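Local coordinates for 361aa long hypothetical D-aminopeptidase (Pyrococcus horikoshii, PDB 2DRH), which probably acts as an aminopeptidase of the S58 (DmpA) peptidase family, at the interface of chains A and B and the interface of chains A and C. Residues are numbered along the deposited sequence; one frame, centred on the assembly and turned at random. Chains: chain A/B/C, 361aa long hypothetical D-aminopeptidase.

The four contacts fall on two kinds of interface, each two-fold symmetric, that tie four copies of the protein into the deposited assembly. Contacts 1 and 4 lie about 12 Å apart between their C-alpha centres and share A:Leu116 near the end of helix 104-118. Contact 3 belongs to the same A-B interface, about 21 Å from contact 1 and 31 Å from contact 4. Contact 2, on the A-C interface, is about 21 Å from contact 3, yet both use helix 83-89 of one copy or another. Since every copy repeats these contacts, this short helix serves both interfaces, which may help couple them in a tetramer.

Contact 1: the interface of chains A and B. Residues chain A 108-109, 112, 116, 128-129, 131, 151; chain B 102, 104-106, 147.
In this S58-family peptidase, helix 104-118 of chain A packs against the start of the same helix in chain B, part of a two-fold symmetric interface that repeats the patch with the chains exchanged. The carboxylate of A:Glu109 is its polar centre. With CG anti to the carbonyl carbon (chi1 -67°) and the chain bent at chi2, the A:Glu109 side chain crosses B:Thr106 obliquely and slides past B:Arg147 in the opposite direction. The hydroxyl OG1 of B:Thr106 donates to OE2 of A:Glu109 at 2.6 Å, while NH1 of B:Arg147 makes a salt bridge to OE1 of A:Glu109 at 2.9 Å. Both donors come from above the carboxylate plane, which stands 67° from the guanidinium. The same NH1 of B:Arg147 also reaches a lone pair of the backbone O of A:Glu109 at 3.1 Å. A water bridges OE1 of A:Glu109 to the B:Leu102 carbonyl and the B:Gly105 amide. Tip to tip with B:Arg147 stands A:Arg151, without a hydrogen bond between them; CB of A:Glu109 covers the centre of one A:Arg151 guanidinium face, and the nearby carboxylate probably eases the repulsion of the two cations. Alongside, B:Leu102 forms the apolar part. Its CD2 lies 4.1 Å from CD2 of A:Leu112, crossed obliquely, and 4.0 Å from CG1 of A:Val129, crossed at about a right angle, while its CD1 meets A:Leu116 tip to tip. CG1 of A:Val108, anti to its backbone N, settles 3.5 Å from CA of B:Gly105.

Contact 2: the interface of chains A and C. Residues chain A 87-90; chain C 253, 257, 305.
Two arginines from helix 252-268 of chain C grip the last turn of helix 83-89 of chain A. NH1 of C:Arg253 donates to the backbone O of A:Glu88 at 2.8 Å, in the carbonyl plane and on a lone pair. The next carbonyl comes over the flat group instead: O of A:Leu89 sits 3.0 Å above the centre of the C:Arg253 guanidinium, making no hydrogen bond to NH1. One helix turn along, NE of C:Arg257 forms a salt bridge at 2.9 Å with OE2 of A:Glu88, on its anti lone pair, the planes 50° apart. Behind both arginines stands C:Asp305. Its OD2 takes both end nitrogens of C:Arg253, with NH2 at 2.9 Å on the syn lone pair, and its OD1 receives NH1 of C:Arg257 at 2.7 Å from well above the carboxylate plane. This fixes the rotation of the C:Arg253 guanidinium and helps position that of C:Arg257. A water links OD2 of C:Asp305 to O of A:Leu89. An alanine in place of C:Arg253 would remove the donor to A:Glu88 O and would probably leave this helix end less well held against chain C. The positive charges at the helix's carbonyl end would probably suit its dipole and help hold chains A and C together in the deposited four-chain assembly.

Contact 3: the interface of chains A and B. Residues chain A 73, 75-80; chain B 84-85, 88-89, 130.
Strand 75-76 of chain A ends at A:Gly76 (phi -77°, psi 26°), and the chain continues as loop through A:Ser78 and A:Lys79 across helix 83-89 of chain B. The amide N of A:Gly76 donates almost straight (168° at H) to the carboxylate OE1 of B:Glu88 at 2.6 Å, from above the carboxylate plane. A water joins OE2 of B:Glu88 to OD1 of A:Asn75. One helix turn back, B:Gln85, CG anti to its backbone N, runs alongside A:Tyr77 pointing the same way and lays its amide over one ring face, NE2 offset toward the rim. Crossing B:Gln85 obliquely, A:Lys79 bends at chi2 and brings NZ to a lone pair of OE1 of B:Gln85 at 2.7 Å. A second water bridges NZ of A:Lys79 and NE2 of B:Gln85, which helps fix the amide. CE of A:Lys79 also lies 3.6 Å from CA of B:Asn130. An alanine at A:Lys79 would lose the ammonium donor and this methylene packing, and B:Gln85 would probably be held less firmly. CG2 of B:Ile84, anti to its backbone N, presses on CA of A:Gly76 at 3.5 Å, while its CG1 lies 3.8 Å from CG of A:Pro80. B:Leu89 crosses A:Tyr77 obliquely, its CD1 over the same face near the rim, 3.6 Å from CE2 of A:Tyr77. The site thus joins the stretch following strand 65-73 in one copy to helix 83-89 of the other.

Contact 4: the interface of chains A and B. Residues chain A 116, 119-124; chain B 41, 139, 144-145, 336.
B:Arg145 leaves 3-10 helix 144-146 with CG anti to the carbonyl carbon (chi1 -67°), runs straight through chi2 and bends at chi3 (58°), carrying its guanidinium into the loop that follows helix 104-118 of chain A. Backbone carbonyls receive it there. NH1 of B:Arg145 donates to O of A:Asn119 and to O of A:Ile122, both at 2.9 Å and both on lone pairs; the bond to A:Ile122 is nearly straight (171° at H). NH2 of B:Arg145 reaches O of A:Leu116 at 3.0 Å, close to the guanidinium plane but from above the carbonyl plane. The carbonyl of A:Glu120 stands over one face, offset toward the rim. Together these contacts fix the rotation of the group. OE2 of A:Glu120 is 5.6 Å from NH2 of B:Arg145, and OD1 of A:Asp121 is 6.0 Å from its NH1; neither touches, but both are likely to add favourable charge. In this part of the S58-family A-B interface, the helix end and its loop are read through the backbone, which probably helps hold the two chains together. A:Val124 crosses B:Arg145 at about a right angle, its CG2 3.4 Å from CD of the arginine, and its CG1 meets CD2 of B:Leu41. CG2 of B:Ile144 rests on CA of A:Gly123. NE of B:Arg336 is steadied by the O of B:Ser139, leaving NH2 of B:Arg336 to donate at 3.1 Å to a lone pair of the backbone O of A:Val124.

Contact 1: the interface of chains A and B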
loop_
_atom_site.group_PDB
_atom_site.type_symbol
_atom_site.label_atom_id
_atom_site.label_comp_id
_atom_site.label_asym_id
_atom_site.label_seq_id
_atom_site.Cartn_x
_atom_site.Cartn_y
_atom_site.Cartn_z
ATOM N N VAL A 108 -16.951 10.942 16.368
ATOM C CA VAL A 108 -17.736 10.480 15.236
ATOM C C VAL A 108 -19.214 10.806 15.478
ATOM O O VAL A 108 -19.912 11.304 14.585
ATOM C CB VAL A 108 -17.567 8.957 15.032
ATOM C CG1 VAL A 108 -18.670 8.410 14.123
ATOM C CG2 VAL A 108 -16.200 8.674 14.426
ATOM N N GLU A 109 -19.689 10.533 16.687
ATOM C CA GLU A 109 -21.080 10.808 17.016
ATOM C C GLU A 109 -21.399 12.291 16.808
ATOM O O GLU A 109 -22.379 12.632 16.151
ATOM C CB GLU A 109 -21.366 10.414 18.463
ATOM C CG GLU A 109 -21.296 8.915 18.730
ATOM C CD GLU A 109 -22.532 8.172 18.250
ATOM O OE1 GLU A 109 -22.949 8.386 17.094
ATOM O OE2 GLU A 109 -23.082 7.363 19.028
ATOM N N LEU A 112 -21.195 13.404 13.113
ATOM C CA LEU A 112 -22.389 12.980 12.393
ATOM C C LEU A 112 -23.565 13.881 12.763
ATOM O O LEU A 112 -24.432 14.144 11.927
ATOM C CB LEU A 112 -22.731 11.523 12.707
ATOM C CG LEU A 112 -21.828 10.455 12.084
ATOM C CD1 LEU A 112 -22.310 9.079 12.509
ATOM C CD2 LEU A 112 -21.851 10.579 10.565
ATOM N N LEU A 116 -25.432 15.301 9.519
ATOM C CA LEU A 116 -26.806 14.923 9.204
ATOM C C LEU A 116 -27.728 16.137 9.259
ATOM O O LEU A 116 -28.737 16.192 8.560
ATOM C CB LEU A 116 -27.303 13.829 10.154
ATOM C CG LEU A 116 -26.516 12.513 10.092
ATOM C CD1 LEU A 116 -27.085 11.525 11.092
ATOM C CD2 LEU A 116 -26.577 11.942 8.689
ATOM N N SER A 128 -24.122 7.145 2.424
ATOM C CA SER A 128 -23.778 7.541 3.786
ATOM C C SER A 128 -22.677 8.596 3.775
ATOM O O SER A 128 -22.521 9.324 2.800
ATOM C CB SER A 128 -23.325 6.319 4.598
ATOM O OG SER A 128 -22.099 5.803 4.111
ATOM N N VAL A 129 -21.910 8.676 4.857
ATOM C CA VAL A 129 -20.841 9.658 4.941
ATOM C C VAL A 129 -19.609 9.113 5.642
ATOM O O VAL A 129 -19.707 8.286 6.550
ATOM C CB VAL A 129 -21.324 10.936 5.664
ATOM C CG1 VAL A 129 -21.801 10.595 7.064
ATOM C CG2 VAL A 129 -20.212 11.963 5.700
ATOM N N PRO A 131 -16.920 10.123 8.004
ATOM C CA PRO A 131 -16.359 11.056 8.981
ATOM C C PRO A 131 -14.857 10.867 9.137
ATOM O O PRO A 131 -14.367 9.737 9.213
ATOM C CB PRO A 131 -17.132 10.727 10.256
ATOM C CG PRO A 131 -17.474 9.282 10.086
ATOM C CD PRO A 131 -17.892 9.221 8.646
ATOM N N ARG A 151 -20.204 14.971 22.556
ATOM C CA ARG A 151 -20.599 15.146 21.174
ATOM C C ARG A 151 -20.860 16.610 20.816
ATOM O O ARG A 151 -20.472 17.053 19.740
ATOM C CB ARG A 151 -21.829 14.282 20.863
ATOM C CG ARG A 151 -23.030 14.491 21.770
ATOM C CD ARG A 151 -23.992 13.318 21.640
ATOM N NE ARG A 151 -24.376 13.075 20.251
ATOM C CZ ARG A 151 -24.834 11.913 19.795
ATOM N NH1 ARG A 151 -24.965 10.877 20.622
ATOM N NH2 ARG A 151 -25.159 11.784 18.514
ATOM N N LEU B 102 -23.680 4.304 9.957
ATOM C CA LEU B 102 -23.753 5.492 10.813
ATOM C C LEU B 102 -23.670 5.172 12.317
ATOM O O LEU B 102 -23.719 6.046 13.169
ATOM C CB LEU B 102 -25.042 6.259 10.512
ATOM C CG LEU B 102 -25.097 6.817 9.085
ATOM C CD1 LEU B 102 -26.240 7.816 8.900
ATOM C CD2 LEU B 102 -23.830 7.560 8.669
ATOM N N ILE B 104 -21.053 3.439 13.604
ATOM C CA ILE B 104 -19.667 3.113 13.962
ATOM C C ILE B 104 -19.185 3.869 15.197
ATOM O O ILE B 104 -18.425 3.330 16.014
ATOM C CB ILE B 104 -18.670 3.373 12.795
ATOM C CG1 ILE B 104 -18.921 4.744 12.164
ATOM C CG2 ILE B 104 -18.795 2.273 11.756
ATOM C CD1 ILE B 104 -17.902 5.108 11.104
ATOM N N GLY B 105 -19.627 5.115 15.339
ATOM C CA GLY B 105 -19.223 5.891 16.491
ATOM C C GLY B 105 -19.784 5.268 17.757
ATOM O O GLY B 105 -19.094 5.182 18.774
ATOM N N THR B 106 -21.040 4.827 17.691
ATOM C CA THR B 106 -21.697 4.209 18.838
ATOM C C THR B 106 -21.019 2.887 19.173
ATOM O O THR B 106 -20.827 2.554 20.344
ATOM C CB THR B 106 -23.192 3.952 18.554
ATOM O OG1 THR B 106 -23.762 5.103 17.916
ATOM C CG2 THR B 106 -23.946 3.679 19.857
ATOM N N ARG B 147 -29.764 6.179 14.014
ATOM C CA ARG B 147 -28.743 5.597 14.883
ATOM C C ARG B 147 -29.391 4.894 16.076
ATOM O O ARG B 147 -29.175 5.261 17.233
ATOM C CB ARG B 147 -27.773 6.681 15.359
ATOM C CG ARG B 147 -26.732 7.068 14.303
ATOM C CD ARG B 147 -25.759 8.122 14.814
ATOM N NE ARG B 147 -26.344 9.464 14.853
ATOM C CZ ARG B 147 -25.710 10.539 15.311
ATOM N NH1 ARG B 147 -24.466 10.439 15.777
ATOM N NH2 ARG B 147 -26.316 11.721 15.301
HETATM O O HOH W 1 -22.100 6.490 15.085
#

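Contact 2: the interface of chains A and C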
loop_
_atom_site.group_PDB
_atom_site.type_symbol
_atom_site.label_atom_id
_atom_site.label_comp_id
_atom_site.label_asym_id
_atom_site.label_seq_id
_atom_site.Cartn_x
_atom_site.Cartn_y
_atom_site.Cartn_z
ATOM N N TRP A 87 -8.450 7.402 0.740
ATOM C CA TRP A 87 -7.541 6.801 -0.228
ATOM C C TRP A 87 -8.238 6.233 -1.460
ATOM O O TRP A 87 -7.743 6.375 -2.583
ATOM C CB TRP A 87 -6.709 5.688 0.418
ATOM C CG TRP A 87 -5.594 6.186 1.296
ATOM C CD1 TRP A 87 -4.739 7.215 1.030
ATOM C CD2 TRP A 87 -5.162 5.618 2.543
ATOM N NE1 TRP A 87 -3.800 7.325 2.030
ATOM C CE2 TRP A 87 -4.037 6.357 2.971
ATOM C CE3 TRP A 87 -5.616 4.557 3.338
ATOM C CZ2 TRP A 87 -3.356 6.067 4.160
ATOM C CZ3 TRP A 87 -4.936 4.270 4.523
ATOM C CH2 TRP A 87 -3.823 5.021 4.919
ATOM N N GLU A 88 -9.379 5.582 -1.250
ATOM C CA GLU A 88 -10.116 4.970 -2.349
ATOM C C GLU A 88 -10.730 5.984 -3.317
ATOM O O GLU A 88 -10.599 5.841 -4.537
ATOM C CB GLU A 88 -11.228 4.070 -1.802
ATOM C CG GLU A 88 -11.934 3.242 -2.881
ATOM C CD GLU A 88 -11.084 2.086 -3.389
ATOM O OE1 GLU A 88 -10.696 1.232 -2.556
ATOM O OE2 GLU A 88 -10.812 2.020 -4.615
ATOM N N LEU A 89 -11.398 7.000 -2.773
ATOM C CA LEU A 89 -12.057 8.014 -3.599
ATOM C C LEU A 89 -11.220 9.256 -3.829
ATOM O O LEU A 89 -11.517 10.046 -4.722
ATOM C CB LEU A 89 -13.388 8.428 -2.967
ATOM C CG LEU A 89 -14.466 7.361 -2.795
ATOM C CD1 LEU A 89 -15.679 7.979 -2.121
ATOM C CD2 LEU A 89 -14.861 6.796 -4.149
ATOM N N GLY A 90 -10.180 9.428 -3.017
ATOM C CA GLY A 90 -9.310 10.581 -3.143
ATOM C C GLY A 90 -9.930 11.868 -2.642
ATOM O O GLY A 90 -9.493 12.959 -3.016
ATOM N N ARG C 253 -5.395 7.196 -9.915
ATOM C CA ARG C 253 -6.008 6.561 -8.750
ATOM C C ARG C 253 -7.130 5.655 -9.232
ATOM O O ARG C 253 -7.222 4.486 -8.835
ATOM C CB ARG C 253 -6.591 7.614 -7.803
ATOM C CG ARG C 253 -7.486 7.033 -6.705
ATOM C CD ARG C 253 -8.141 8.139 -5.893
ATOM N NE ARG C 253 -8.967 9.024 -6.716
ATOM C CZ ARG C 253 -10.218 8.762 -7.079
ATOM N NH1 ARG C 253 -10.795 7.632 -6.688
ATOM N NH2 ARG C 253 -10.892 9.626 -7.840
ATOM N N ARG C 257 -8.018 1.295 -9.415
ATOM C CA ARG C 257 -9.278 0.663 -9.036
ATOM C C ARG C 257 -9.667 -0.284 -10.160
ATOM O O ARG C 257 -10.081 -1.427 -9.925
ATOM C CB ARG C 257 -10.389 1.711 -8.841
ATOM C CG ARG C 257 -10.062 2.831 -7.860
ATOM C CD ARG C 257 -11.274 3.734 -7.648
ATOM N NE ARG C 257 -12.310 3.099 -6.845
ATOM C CZ ARG C 257 -13.567 3.522 -6.766
ATOM N NH1 ARG C 257 -13.960 4.594 -7.454
ATOM N NH2 ARG C 257 -14.437 2.879 -5.989
ATOM N N ASP C 305 -16.353 9.070 -9.947
ATOM C CA ASP C 305 -16.404 7.673 -9.522
ATOM C C ASP C 305 -17.804 7.091 -9.428
ATOM O O ASP C 305 -17.991 5.893 -9.615
ATOM C CB ASP C 305 -15.688 7.506 -8.179
ATOM C CG ASP C 305 -14.178 7.646 -8.302
ATOM O OD1 ASP C 305 -13.558 6.806 -8.983
ATOM O OD2 ASP C 305 -13.609 8.598 -7.725
HETATM O O HOH W 2 -13.916 10.702 -6.057
#

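Contact 3: the interface of chains A and B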
loop_
_atom_site.group_PDB
_atom_site.type_symbol
_atom_site.label_atom_id
_atom_site.label_comp_id
_atom_site.label_asym_id
_atom_site.label_seq_id
_atom_site.Cartn_x
_atom_site.Cartn_y
_atom_site.Cartn_z
ATOM N N VAL A 73 0.507 7.215 6.319
ATOM C CA VAL A 73 0.690 6.732 7.677
ATOM C C VAL A 73 2.169 6.412 7.816
ATOM O O VAL A 73 2.655 5.479 7.179
ATOM C CB VAL A 73 -0.121 5.453 7.941
ATOM C CG1 VAL A 73 0.100 4.983 9.385
ATOM C CG2 VAL A 73 -1.603 5.718 7.697
ATOM N N ASN A 75 3.648 5.878 10.892
ATOM C CA ASN A 75 3.604 4.812 11.887
ATOM C C ASN A 75 2.161 4.677 12.342
ATOM O O ASN A 75 1.590 5.599 12.928
ATOM C CB ASN A 75 4.517 5.105 13.077
ATOM C CG ASN A 75 4.633 3.908 14.026
ATOM O OD1 ASN A 75 4.828 2.775 13.588
ATOM N ND2 ASN A 75 4.522 4.164 15.324
ATOM N N GLY A 76 1.582 3.516 12.044
ATOM C CA GLY A 76 0.198 3.237 12.379
ATOM C C GLY A 76 -0.201 2.891 13.805
ATOM O O GLY A 76 -1.197 2.201 14.001
ATOM N N TYR A 77 0.549 3.333 14.806
ATOM C CA TYR A 77 0.138 3.050 16.183
ATOM C C TYR A 77 -0.822 4.194 16.453
ATOM O O TYR A 77 -0.592 5.046 17.307
ATOM C CB TYR A 77 1.325 3.120 17.138
ATOM C CG TYR A 77 1.066 2.387 18.429
ATOM C CD1 TYR A 77 0.148 2.871 19.356
ATOM C CD2 TYR A 77 1.717 1.187 18.710
ATOM C CE1 TYR A 77 -0.119 2.175 20.535
ATOM C CE2 TYR A 77 1.459 0.483 19.880
ATOM C CZ TYR A 77 0.542 0.982 20.789
ATOM O OH TYR A 77 0.293 0.291 21.953
ATOM N N SER A 78 -1.920 4.179 15.709
ATOM C CA SER A 78 -2.890 5.251 15.746
ATOM C C SER A 78 -4.261 4.673 15.428
ATOM O O SER A 78 -4.361 3.603 14.836
ATOM C CB SER A 78 -2.458 6.279 14.678
ATOM O OG SER A 78 -3.211 7.469 14.708
ATOM N N LYS A 79 -5.314 5.383 15.825
ATOM C CA LYS A 79 -6.686 4.943 15.588
ATOM C C LYS A 79 -7.484 5.969 14.766
ATOM O O LYS A 79 -8.497 6.502 15.228
ATOM C CB LYS A 79 -7.397 4.706 16.928
ATOM C CG LYS A 79 -6.902 3.493 17.741
ATOM C CD LYS A 79 -5.422 3.587 18.163
ATOM C CE LYS A 79 -5.135 2.653 19.375
ATOM N NZ LYS A 79 -3.680 2.577 19.717
ATOM N N PRO A 80 -7.032 6.269 13.541
ATOM C CA PRO A 80 -7.770 7.245 12.723
ATOM C C PRO A 80 -9.049 6.657 12.128
ATOM O O PRO A 80 -9.140 5.459 11.868
ATOM C CB PRO A 80 -6.760 7.626 11.644
ATOM C CG PRO A 80 -6.011 6.324 11.444
ATOM C CD PRO A 80 -5.783 5.855 12.878
ATOM N N ILE B 84 -5.711 0.686 10.393
ATOM C CA ILE B 84 -4.367 1.258 10.368
ATOM C C ILE B 84 -3.431 0.586 11.384
ATOM O O ILE B 84 -2.296 0.257 11.055
ATOM C CB ILE B 84 -4.398 2.797 10.615
ATOM C CG1 ILE B 84 -4.688 3.541 9.301
ATOM C CG2 ILE B 84 -3.061 3.273 11.165
ATOM C CD1 ILE B 84 -5.974 3.114 8.610
ATOM N N GLN B 85 -3.888 0.384 12.609
ATOM C CA GLN B 85 -3.016 -0.253 13.591
ATOM C C GLN B 85 -2.861 -1.726 13.269
ATOM O O GLN B 85 -1.792 -2.271 13.428
ATOM C CB GLN B 85 -3.548 -0.093 15.018
ATOM C CG GLN B 85 -2.533 -0.541 16.076
ATOM C CD GLN B 85 -2.746 0.136 17.417
ATOM O OE1 GLN B 85 -2.915 1.361 17.481
ATOM N NE2 GLN B 85 -2.734 -0.654 18.503
ATOM N N GLU B 88 -0.133 -2.007 10.796
ATOM C CA GLU B 88 1.158 -1.620 11.342
ATOM C C GLU B 88 1.738 -2.630 12.340
ATOM O O GLU B 88 2.933 -2.935 12.300
ATOM C CB GLU B 88 1.050 -0.265 12.033
ATOM C CG GLU B 88 2.397 0.292 12.466
ATOM C CD GLU B 88 3.221 0.779 11.292
ATOM O OE1 GLU B 88 2.737 1.677 10.566
ATOM O OE2 GLU B 88 4.352 0.271 11.095
ATOM N N LEU B 89 0.902 -3.137 13.239
ATOM C CA LEU B 89 1.384 -4.079 14.253
ATOM C C LEU B 89 1.066 -5.529 13.931
ATOM O O LEU B 89 1.601 -6.442 14.563
ATOM C CB LEU B 89 0.812 -3.711 15.631
ATOM C CG LEU B 89 1.191 -2.337 16.195
ATOM C CD1 LEU B 89 0.491 -2.113 17.529
ATOM C CD2 LEU B 89 2.702 -2.244 16.365
ATOM N N ASN B 130 -7.016 -0.173 20.278
ATOM C CA ASN B 130 -7.469 -0.053 18.892
ATOM C C ASN B 130 -8.788 -0.780 18.625
ATOM O O ASN B 130 -8.800 -1.969 18.293
ATOM C CB ASN B 130 -6.379 -0.602 17.964
ATOM C CG ASN B 130 -6.717 -0.441 16.488
ATOM O OD1 ASN B 130 -7.201 0.609 16.055
ATOM N ND2 ASN B 130 -6.439 -1.479 15.705
HETATM O O HOH W 3 -3.440 0.146 20.978
HETATM O O HOH W 4 -6.139 1.686 13.749
HETATM O O HOH W 5 5.963 2.567 10.541
#

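Contact 4: the interface of chains A and B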
loop_
_atom_site.group_PDB
_atom_site.type_symbol
_atom_site.label_atom_id
_atom_site.label_comp_id
_atom_site.label_asym_id
_atom_site.label_seq_id
_atom_site.Cartn_x
_atom_site.Cartn_y
_atom_site.Cartn_z
ATOM N N LEU A 116 -25.432 15.301 9.519
ATOM C CA LEU A 116 -26.806 14.923 9.204
ATOM C C LEU A 116 -27.728 16.137 9.259
ATOM O O LEU A 116 -28.737 16.192 8.560
ATOM C CB LEU A 116 -27.303 13.829 10.154
ATOM C CG LEU A 116 -26.516 12.513 10.092
ATOM C CD1 LEU A 116 -27.085 11.525 11.092
ATOM C CD2 LEU A 116 -26.577 11.942 8.689
ATOM N N ASN A 119 -27.266 17.877 5.973
ATOM C CA ASN A 119 -27.616 17.064 4.809
ATOM C C ASN A 119 -28.680 16.032 5.165
ATOM O O ASN A 119 -28.365 14.963 5.691
ATOM C CB ASN A 119 -26.370 16.341 4.297
ATOM C CG ASN A 119 -25.229 17.288 3.985
ATOM O OD1 ASN A 119 -25.138 17.823 2.889
ATOM N ND2 ASN A 119 -24.356 17.501 4.957
ATOM N N GLU A 120 -29.936 16.343 4.862
ATOM C CA GLU A 120 -31.043 15.443 5.167
ATOM C C GLU A 120 -31.229 14.324 4.151
ATOM O O GLU A 120 -32.062 13.437 4.353
ATOM C CB GLU A 120 -32.350 16.229 5.267
ATOM C CG GLU A 120 -32.418 17.199 6.420
ATOM C CD GLU A 120 -33.632 18.095 6.328
ATOM O OE1 GLU A 120 -33.760 18.802 5.301
ATOM O OE2 GLU A 120 -34.453 18.092 7.273
ATOM N N ASP A 121 -30.473 14.366 3.057
ATOM C CA ASP A 121 -30.590 13.334 2.038
ATOM C C ASP A 121 -29.718 12.118 2.354
ATOM O O ASP A 121 -29.909 11.043 1.791
ATOM C CB ASP A 121 -30.250 13.913 0.658
ATOM C CG ASP A 121 -28.932 14.656 0.639
ATOM O OD1 ASP A 121 -28.595 15.310 1.645
ATOM O OD2 ASP A 121 -28.233 14.606 -0.396
ATOM N N ILE A 122 -28.769 12.288 3.264
ATOM C CA ILE A 122 -27.887 11.191 3.655
ATOM C C ILE A 122 -28.703 10.105 4.359
ATOM O O ILE A 122 -29.459 10.394 5.280
ATOM C CB ILE A 122 -26.770 11.697 4.601
ATOM C CG1 ILE A 122 -25.830 12.631 3.832
ATOM C CG2 ILE A 122 -26.003 10.522 5.199
ATOM C CD1 ILE A 122 -24.670 13.178 4.660
ATOM N N GLY A 123 -28.566 8.863 3.905
ATOM C CA GLY A 123 -29.295 7.763 4.518
ATOM C C GLY A 123 -30.715 7.578 4.003
ATOM O O GLY A 123 -31.434 6.683 4.456
ATOM N N VAL A 124 -31.122 8.415 3.050
ATOM C CA VAL A 124 -32.468 8.336 2.489
ATOM C C VAL A 124 -32.458 8.271 0.955
ATOM O O VAL A 124 -32.849 7.263 0.370
ATOM C CB VAL A 124 -33.324 9.552 2.930
ATOM C CG1 VAL A 124 -34.787 9.322 2.585
ATOM C CG2 VAL A 124 -33.161 9.790 4.410
ATOM N N LEU B 41 -40.981 5.944 6.444
ATOM C CA LEU B 41 -39.769 6.271 7.177
ATOM C C LEU B 41 -39.910 7.574 7.950
ATOM O O LEU B 41 -40.177 8.629 7.369
ATOM C CB LEU B 41 -38.582 6.406 6.216
ATOM C CG LEU B 41 -37.324 7.013 6.851
ATOM C CD1 LEU B 41 -36.734 6.025 7.843
ATOM C CD2 LEU B 41 -36.302 7.364 5.773
ATOM N N SER B 139 -29.490 1.181 4.863
ATOM C CA SER B 139 -30.488 2.238 4.668
ATOM C C SER B 139 -31.725 1.888 3.839
ATOM O O SER B 139 -32.766 2.541 3.975
ATOM C CB SER B 139 -29.834 3.494 4.083
ATOM O OG SER B 139 -29.515 3.318 2.716
ATOM N N ILE B 144 -31.450 4.412 9.070
ATOM C CA ILE B 144 -30.061 4.571 9.472
ATOM C C ILE B 144 -29.760 5.924 10.112
ATOM O O ILE B 144 -28.932 6.011 11.021
ATOM C CB ILE B 144 -29.118 4.318 8.273
ATOM C CG1 ILE B 144 -27.707 4.001 8.781
ATOM C CG2 ILE B 144 -29.111 5.532 7.331
ATOM C CD1 ILE B 144 -26.749 3.559 7.687
ATOM N N ARG B 145 -30.431 6.979 9.647
ATOM C CA ARG B 145 -30.224 8.315 10.201
ATOM C C ARG B 145 -30.532 8.351 11.699
ATOM O O ARG B 145 -29.986 9.165 12.436
ATOM C CB ARG B 145 -31.120 9.344 9.483
ATOM C CG ARG B 145 -30.770 9.581 8.011
ATOM C CD ARG B 145 -31.701 10.615 7.379
ATOM N NE ARG B 145 -31.663 11.892 8.084
ATOM C CZ ARG B 145 -30.788 12.867 7.845
ATOM N NH1 ARG B 145 -29.862 12.733 6.909
ATOM N NH2 ARG B 145 -30.837 13.986 8.555
ATOM N N ARG B 336 -38.425 0.405 6.164
ATOM C CA ARG B 336 -38.778 1.807 5.972
ATOM C C ARG B 336 -39.367 2.091 4.593
ATOM O O ARG B 336 -38.930 1.528 3.589
ATOM C CB ARG B 336 -37.558 2.699 6.253
ATOM C CG ARG B 336 -36.426 2.607 5.246
ATOM C CD ARG B 336 -36.540 3.699 4.176
ATOM N NE ARG B 336 -35.314 3.802 3.389
ATOM C CZ ARG B 336 -35.077 4.735 2.476
ATOM N NH1 ARG B 336 -35.990 5.664 2.218
ATOM N NH2 ARG B 336 -33.914 4.750 1.835
HETATM O O HOH W 6 -33.424 5.130 5.862
#